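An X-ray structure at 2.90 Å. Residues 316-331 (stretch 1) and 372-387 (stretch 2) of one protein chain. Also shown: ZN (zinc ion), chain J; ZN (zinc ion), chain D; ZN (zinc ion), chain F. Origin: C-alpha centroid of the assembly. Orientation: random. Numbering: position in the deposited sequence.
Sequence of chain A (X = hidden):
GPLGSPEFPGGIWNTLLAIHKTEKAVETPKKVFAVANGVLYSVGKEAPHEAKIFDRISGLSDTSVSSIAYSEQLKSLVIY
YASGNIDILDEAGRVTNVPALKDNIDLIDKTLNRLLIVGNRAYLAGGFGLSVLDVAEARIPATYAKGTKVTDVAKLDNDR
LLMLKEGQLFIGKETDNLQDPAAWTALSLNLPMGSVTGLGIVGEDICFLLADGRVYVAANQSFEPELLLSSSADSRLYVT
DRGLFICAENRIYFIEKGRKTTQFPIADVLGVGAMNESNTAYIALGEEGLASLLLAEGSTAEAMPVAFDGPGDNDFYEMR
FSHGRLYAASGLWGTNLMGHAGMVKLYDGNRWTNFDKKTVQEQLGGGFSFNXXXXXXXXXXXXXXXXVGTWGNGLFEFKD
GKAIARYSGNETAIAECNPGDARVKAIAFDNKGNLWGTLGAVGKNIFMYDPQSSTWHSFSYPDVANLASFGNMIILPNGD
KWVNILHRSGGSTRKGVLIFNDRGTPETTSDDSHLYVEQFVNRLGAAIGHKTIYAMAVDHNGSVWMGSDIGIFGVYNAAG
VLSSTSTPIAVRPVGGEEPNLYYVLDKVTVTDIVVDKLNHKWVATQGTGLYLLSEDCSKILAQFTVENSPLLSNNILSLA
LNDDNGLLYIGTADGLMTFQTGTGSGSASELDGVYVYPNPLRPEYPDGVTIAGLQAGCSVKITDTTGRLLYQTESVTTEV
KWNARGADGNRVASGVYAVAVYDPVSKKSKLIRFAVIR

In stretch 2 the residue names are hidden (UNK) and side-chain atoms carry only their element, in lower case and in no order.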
# COMPACT_ATOMS: atom_id res chain seq x y z
N PHE A 316 0.96 -3.86 -5.36
CA PHE A 316 -0.03 -4.85 -5.78
C PHE A 316 -0.73 -4.33 -7.03
O PHE A 316 -1.90 -3.93 -7.00
CB PHE A 316 -0.99 -5.19 -4.61
CG PHE A 316 -0.24 -5.80 -3.45
CD1 PHE A 316 -0.19 -7.18 -3.28
CD2 PHE A 316 0.51 -4.99 -2.57
CE1 PHE A 316 0.58 -7.74 -2.26
CE2 PHE A 316 1.30 -5.56 -1.58
CZ PHE A 316 1.32 -6.93 -1.42
N TYR A 317 0.04 -4.32 -8.14
CA TYR A 317 -0.39 -3.92 -9.47
C TYR A 317 -1.47 -4.90 -9.92
O TYR A 317 -2.54 -4.50 -10.38
CB TYR A 317 0.81 -3.89 -10.45
CG TYR A 317 0.41 -3.55 -11.86
CD1 TYR A 317 0.30 -2.22 -12.27
CD2 TYR A 317 0.05 -4.54 -12.77
CE1 TYR A 317 -0.15 -1.89 -13.55
CE2 TYR A 317 -0.42 -4.22 -14.04
CZ TYR A 317 -0.51 -2.89 -14.43
OH TYR A 317 -0.94 -2.56 -15.70
N GLU A 318 -1.17 -6.20 -9.78
CA GLU A 318 -2.08 -7.27 -10.13
C GLU A 318 -2.00 -8.33 -9.04
O GLU A 318 -0.93 -8.57 -8.49
CB GLU A 318 -1.81 -7.83 -11.55
CG GLU A 318 -2.69 -9.00 -12.01
CD GLU A 318 -4.10 -8.81 -12.58
OE1 GLU A 318 -4.61 -7.66 -12.60
OE2 GLU A 318 -4.70 -9.83 -12.98
N MET A 319 -3.17 -8.88 -8.66
CA MET A 319 -3.36 -9.92 -7.67
C MET A 319 -4.37 -10.95 -8.15
O MET A 319 -5.33 -10.59 -8.83
CB MET A 319 -3.89 -9.37 -6.34
CG MET A 319 -3.03 -8.41 -5.61
SD MET A 319 -3.73 -8.33 -3.93
CE MET A 319 -5.24 -7.46 -4.20
N ARG A 320 -4.22 -12.20 -7.72
CA ARG A 320 -5.13 -13.31 -8.01
C ARG A 320 -5.25 -14.16 -6.75
O ARG A 320 -4.28 -14.24 -6.00
CB ARG A 320 -4.59 -14.18 -9.20
CG ARG A 320 -4.56 -13.54 -10.61
CD ARG A 320 -5.93 -13.34 -11.27
NE ARG A 320 -6.75 -14.56 -11.25
CZ ARG A 320 -8.06 -14.62 -11.51
NH1 ARG A 320 -8.74 -13.53 -11.83
NH2 ARG A 320 -8.70 -15.79 -11.46
N PHE A 321 -6.41 -14.79 -6.50
CA PHE A 321 -6.52 -15.70 -5.34
C PHE A 321 -6.88 -17.10 -5.83
O PHE A 321 -7.96 -17.29 -6.37
CB PHE A 321 -7.52 -15.21 -4.29
CG PHE A 321 -7.23 -15.83 -2.94
CD1 PHE A 321 -6.34 -15.23 -2.06
CD2 PHE A 321 -7.81 -17.03 -2.57
CE1 PHE A 321 -6.05 -15.81 -0.83
CE2 PHE A 321 -7.50 -17.63 -1.34
CZ PHE A 321 -6.63 -17.01 -0.48
N SER A 322 -5.95 -18.06 -5.68
CA SER A 322 -6.15 -19.45 -6.11
C SER A 322 -5.54 -20.44 -5.11
O SER A 322 -4.56 -20.11 -4.46
CB SER A 322 -5.54 -19.70 -7.49
OG SER A 322 -5.51 -18.57 -8.34
N HIS A 323 -6.10 -21.65 -5.03
CA HIS A 323 -5.63 -22.76 -4.19
C HIS A 323 -5.24 -22.34 -2.76
O HIS A 323 -4.21 -22.79 -2.25
CB HIS A 323 -4.44 -23.49 -4.86
CG HIS A 323 -4.68 -23.94 -6.28
ND1 HIS A 323 -5.73 -24.78 -6.61
CD2 HIS A 323 -3.96 -23.68 -7.39
CE1 HIS A 323 -5.63 -24.99 -7.91
NE2 HIS A 323 -4.58 -24.35 -8.43
N GLY A 324 -6.09 -21.49 -2.14
CA GLY A 324 -5.91 -20.92 -0.80
C GLY A 324 -4.67 -20.05 -0.63
O GLY A 324 -4.15 -19.93 0.49
N ARG A 325 -4.18 -19.46 -1.74
CA ARG A 325 -3.00 -18.62 -1.81
C ARG A 325 -3.27 -17.36 -2.60
O ARG A 325 -4.09 -17.37 -3.53
CB ARG A 325 -1.85 -19.37 -2.52
CG ARG A 325 -0.97 -20.19 -1.61
CD ARG A 325 -0.13 -21.18 -2.38
NE ARG A 325 0.63 -22.04 -1.47
CZ ARG A 325 0.23 -23.24 -1.04
NH1 ARG A 325 -0.92 -23.75 -1.47
NH2 ARG A 325 0.98 -23.93 -0.20
N LEU A 326 -2.56 -16.28 -2.24
CA LEU A 326 -2.62 -15.01 -2.94
C LEU A 326 -1.40 -14.94 -3.84
O LEU A 326 -0.32 -15.33 -3.42
CB LEU A 326 -2.68 -13.82 -1.95
CG LEU A 326 -2.72 -12.40 -2.52
CD1 LEU A 326 -4.13 -11.98 -2.88
CD2 LEU A 326 -2.16 -11.40 -1.53
N TYR A 327 -1.58 -14.51 -5.08
CA TYR A 327 -0.52 -14.34 -6.07
C TYR A 327 -0.52 -12.87 -6.44
O TYR A 327 -1.56 -12.34 -6.80
CB TYR A 327 -0.74 -15.26 -7.30
CG TYR A 327 -0.76 -16.75 -7.00
CD1 TYR A 327 0.32 -17.56 -7.31
CD2 TYR A 327 -1.88 -17.35 -6.42
CE1 TYR A 327 0.30 -18.93 -7.04
CE2 TYR A 327 -1.91 -18.71 -6.14
CZ TYR A 327 -0.82 -19.50 -6.45
OH TYR A 327 -0.86 -20.84 -6.18
N ALA A 328 0.61 -12.19 -6.26
CA ALA A 328 0.71 -10.77 -6.56
C ALA A 328 1.97 -10.41 -7.35
O ALA A 328 3.05 -10.98 -7.13
CB ALA A 328 0.69 -9.98 -5.27
N ALA A 329 1.80 -9.46 -8.28
CA ALA A 329 2.82 -8.90 -9.17
C ALA A 329 2.98 -7.43 -8.84
O ALA A 329 1.98 -6.71 -8.78
CB ALA A 329 2.43 -9.09 -10.63
N SER A 330 4.20 -6.99 -8.60
CA SER A 330 4.41 -5.61 -8.21
C SER A 330 4.66 -4.69 -9.41
O SER A 330 4.06 -3.62 -9.46
CB SER A 330 5.54 -5.52 -7.19
OG SER A 330 6.80 -5.87 -7.74
N GLY A 331 5.54 -5.13 -10.33
CA GLY A 331 6.03 -4.43 -11.53
C GLY A 331 5.06 -3.48 -12.21
O GLY A 331 3.87 -3.78 -12.29
N UNK A 372 9.55 -5.48 -14.19
CA UNK A 372 8.16 -5.16 -14.47
C UNK A 372 7.32 -6.41 -14.67
O UNK A 372 6.75 -6.61 -15.75
c UNK A 372 9.10 -3.14 -15.75
o UNK A 372 9.95 -3.22 -16.67
o UNK A 372 9.09 -2.23 -14.89
c UNK A 372 8.02 -4.21 -15.67
N UNK A 373 7.25 -7.26 -13.63
CA UNK A 373 6.37 -8.43 -13.61
C UNK A 373 4.95 -7.88 -13.44
O UNK A 373 4.67 -7.21 -12.45
c UNK A 373 6.76 -9.35 -12.46
N UNK A 374 4.09 -8.03 -14.46
CA UNK A 374 2.78 -7.38 -14.43
C UNK A 374 1.54 -8.32 -14.45
O UNK A 374 0.42 -7.80 -14.27
c UNK A 374 2.43 -6.53 -17.99
c UNK A 374 2.68 -6.36 -15.59
c UNK A 374 3.44 -5.08 -15.26
c UNK A 374 3.16 -6.97 -16.92
N UNK A 375 1.70 -9.64 -14.69
CA UNK A 375 0.55 -10.55 -14.67
C UNK A 375 0.95 -11.96 -14.21
O UNK A 375 2.06 -12.43 -14.46
o UNK A 375 -2.40 -10.47 -16.97
c UNK A 375 -0.20 -10.61 -16.03
o UNK A 375 -2.24 -11.22 -14.90
c UNK A 375 -1.72 -10.77 -15.96
N UNK A 376 0.01 -12.61 -13.51
CA UNK A 376 0.13 -13.97 -12.99
C UNK A 376 -0.95 -14.83 -13.63
O UNK A 376 -2.04 -14.33 -13.98
c UNK A 376 0.01 -14.01 -11.44
c UNK A 376 2.25 -12.76 -10.67
c UNK A 376 0.53 -15.35 -10.86
c UNK A 376 0.69 -12.78 -10.73
N UNK A 377 -0.64 -16.13 -13.80
CA UNK A 377 -1.55 -17.16 -14.27
C UNK A 377 -1.21 -18.42 -13.52
O UNK A 377 -0.09 -18.91 -13.64
c UNK A 377 -1.44 -17.35 -15.78
N UNK A 378 -2.13 -18.89 -12.68
CA UNK A 378 -1.94 -20.09 -11.85
C UNK A 378 -2.62 -21.28 -12.52
O UNK A 378 -3.74 -21.16 -13.00
c UNK A 378 -2.51 -19.87 -10.42
c UNK A 378 -2.12 -21.01 -9.50
c UNK A 378 -2.07 -18.54 -9.84
N UNK A 379 -1.97 -22.44 -12.52
CA UNK A 379 -2.60 -23.61 -13.10
C UNK A 379 -3.71 -24.13 -12.17
O UNK A 379 -3.77 -23.76 -11.00
o UNK A 379 -1.07 -25.22 -12.17
c UNK A 379 -1.58 -24.70 -13.38
N UNK A 380 -4.61 -24.95 -12.73
CA UNK A 380 -5.69 -25.66 -12.04
C UNK A 380 -5.07 -26.94 -11.49
O UNK A 380 -4.37 -27.63 -12.23
c UNK A 380 -6.80 -25.33 -14.40
n UNK A 380 -6.63 -26.15 -15.44
o UNK A 380 -6.94 -24.11 -14.56
c UNK A 380 -6.87 -25.96 -13.01
N UNK A 381 -5.24 -27.19 -10.21
CA UNK A 381 -4.68 -28.39 -9.60
C UNK A 381 -3.25 -28.30 -9.08
O UNK A 381 -2.92 -28.99 -8.11
N UNK A 382 -2.38 -27.49 -9.72
CA UNK A 382 -0.99 -27.38 -9.24
C UNK A 382 -0.70 -25.93 -8.75
O UNK A 382 -0.31 -25.07 -9.54
o UNK A 382 1.68 -28.07 -8.61
c UNK A 382 0.01 -27.86 -10.32
o UNK A 382 2.23 -28.71 -10.64
c UNK A 382 1.40 -28.25 -9.82
N UNK A 383 -0.91 -25.64 -7.44
CA UNK A 383 -0.65 -24.28 -6.93
C UNK A 383 0.77 -23.77 -7.13
O UNK A 383 0.93 -22.57 -7.33
c UNK A 383 -0.92 -24.40 -5.42
c UNK A 383 -1.38 -26.52 -6.36
c UNK A 383 -0.87 -25.85 -5.12
N UNK A 384 1.79 -24.66 -7.06
CA UNK A 384 3.18 -24.24 -7.21
C UNK A 384 3.57 -24.10 -8.68
O UNK A 384 4.67 -23.66 -8.97
o UNK A 384 3.51 -27.16 -5.37
o UNK A 384 4.16 -27.29 -7.49
c UNK A 384 4.17 -25.14 -6.45
c UNK A 384 3.90 -26.63 -6.44
N UNK A 385 2.64 -24.39 -9.60
CA UNK A 385 2.87 -24.25 -11.04
C UNK A 385 2.10 -23.04 -11.54
O UNK A 385 0.87 -23.09 -11.70
c UNK A 385 2.48 -25.54 -11.80
n UNK A 385 3.94 -25.42 -15.17
c UNK A 385 2.91 -25.57 -13.24
n UNK A 385 2.09 -26.13 -14.22
c UNK A 385 4.06 -25.15 -13.83
c UNK A 385 2.75 -26.00 -15.36
N UNK A 386 2.82 -21.93 -11.74
CA UNK A 386 2.24 -20.70 -12.24
C UNK A 386 3.20 -20.03 -13.21
O UNK A 386 4.40 -20.31 -13.18
c UNK A 386 5.00 -18.46 -8.45
c UNK A 386 4.68 -17.70 -9.56
c UNK A 386 3.66 -18.12 -10.41
c UNK A 386 3.30 -20.04 -9.05
c UNK A 386 2.96 -19.29 -10.17
c UNK A 386 4.33 -19.64 -8.20
c UNK A 386 1.84 -19.73 -11.09
N UNK A 387 2.66 -19.16 -14.07
CA UNK A 387 3.39 -18.38 -15.06
C UNK A 387 3.33 -16.89 -14.72
O UNK A 387 2.37 -16.42 -14.08
c UNK A 387 4.27 -22.24 -18.36
c UNK A 387 3.35 -19.89 -17.14
c UNK A 387 4.95 -21.06 -18.54
c UNK A 387 4.49 -19.89 -17.94
c UNK A 387 2.85 -18.63 -16.48
c UNK A 387 2.67 -21.09 -16.98
c UNK A 387 3.13 -22.27 -17.57
ZN ZN J . -5.87 -26.26 -5.22
ZN ZN D . 3.72 -28.68 -9.06
ZN ZN F . -6.60 -8.47 -11.65
O HOH W 1 -7.09 -6.46 -12.74

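Position 372 has two side-chain carbons, the second carrying two oxygens, and points away from stretch 1: Asp 372, its carboxylate hydrogen-bonded elsewhere in the structure. Position 373 has one carbon, so Ala 373; its backbone O lies 3.4 Å from Ala 329 CB. A CB on Gly 331 would fall 2.2 Å from Ala 373 N, so glycine suits this close crossing.

Position 374 carries four carbons, forked at the first with one arm two carbons long: Ile 374. Its CG2 covers one face of the Tyr 317 ring and lies 3.3 Å from Gly 331 O. Position 375, two carbons ending in two oxygens, is Asp 375. Its OD1 sits 3.4 Å from Glu 318 OE2, a meeting of like charges rather than a bond; Glu 318 OE1 binds a zinc ion.

Position 376 repeats the forked four-carbon pattern and points toward stretch 1. As Ile 376 it reaches two neighbours, CD1 lying 3.7 Å from Ala 329 CB and CG2 3.8 Å from Tyr 327 CB. Position 377, a single carbon pointing away, is Ala 377. Position 378 has one carbon bearing two more: Val 378, whose CG2 stands 3.4 Å from the centroid of the Tyr 327 ring, almost on its normal.

Position 379 has one carbon and one oxygen, Ser 379; its backbone O accepts a hydrogen bond from His 323 NE2 at 2.8 Å. Position 380, two carbons with an oxygen and a nitrogen on the second, is Asn 380, directed away. Position 381 has no side chain: Gly 381, whose backbone angles would jam a CB against the preceding carbonyl.

Position 382, two carbons and two terminal oxygens, is Asp 382, a bidentate zinc ligand. At 383 three carbons close a ring onto the backbone N: Pro 383. Its CD lies over the His 323 ring, and its O accepts a hydrogen bond from Tyr 327 OH at 2.7 Å. Position 384 again ends in a carboxylate; Asp 384 supplies OD2 to the same zinc as Asp 382.

Position 385 has a five-membered ring with two nitrogens, His 385, facing away. Positions 386 and 387 each carry a six-carbon ring, Phe 386 and Phe 387; the face of Phe 386 receives the edge of Tyr 327, while Phe 387 is out of reach.

The contact thus centres on Tyr 327, packed among aliphatic and aromatic groups with its hydroxyl satisfied, and on His 323, whose ND1 binds zinc while NE2 donates across the stretches.

Stretch 2 (372-387) DAIDIAVSNGDPDHFF
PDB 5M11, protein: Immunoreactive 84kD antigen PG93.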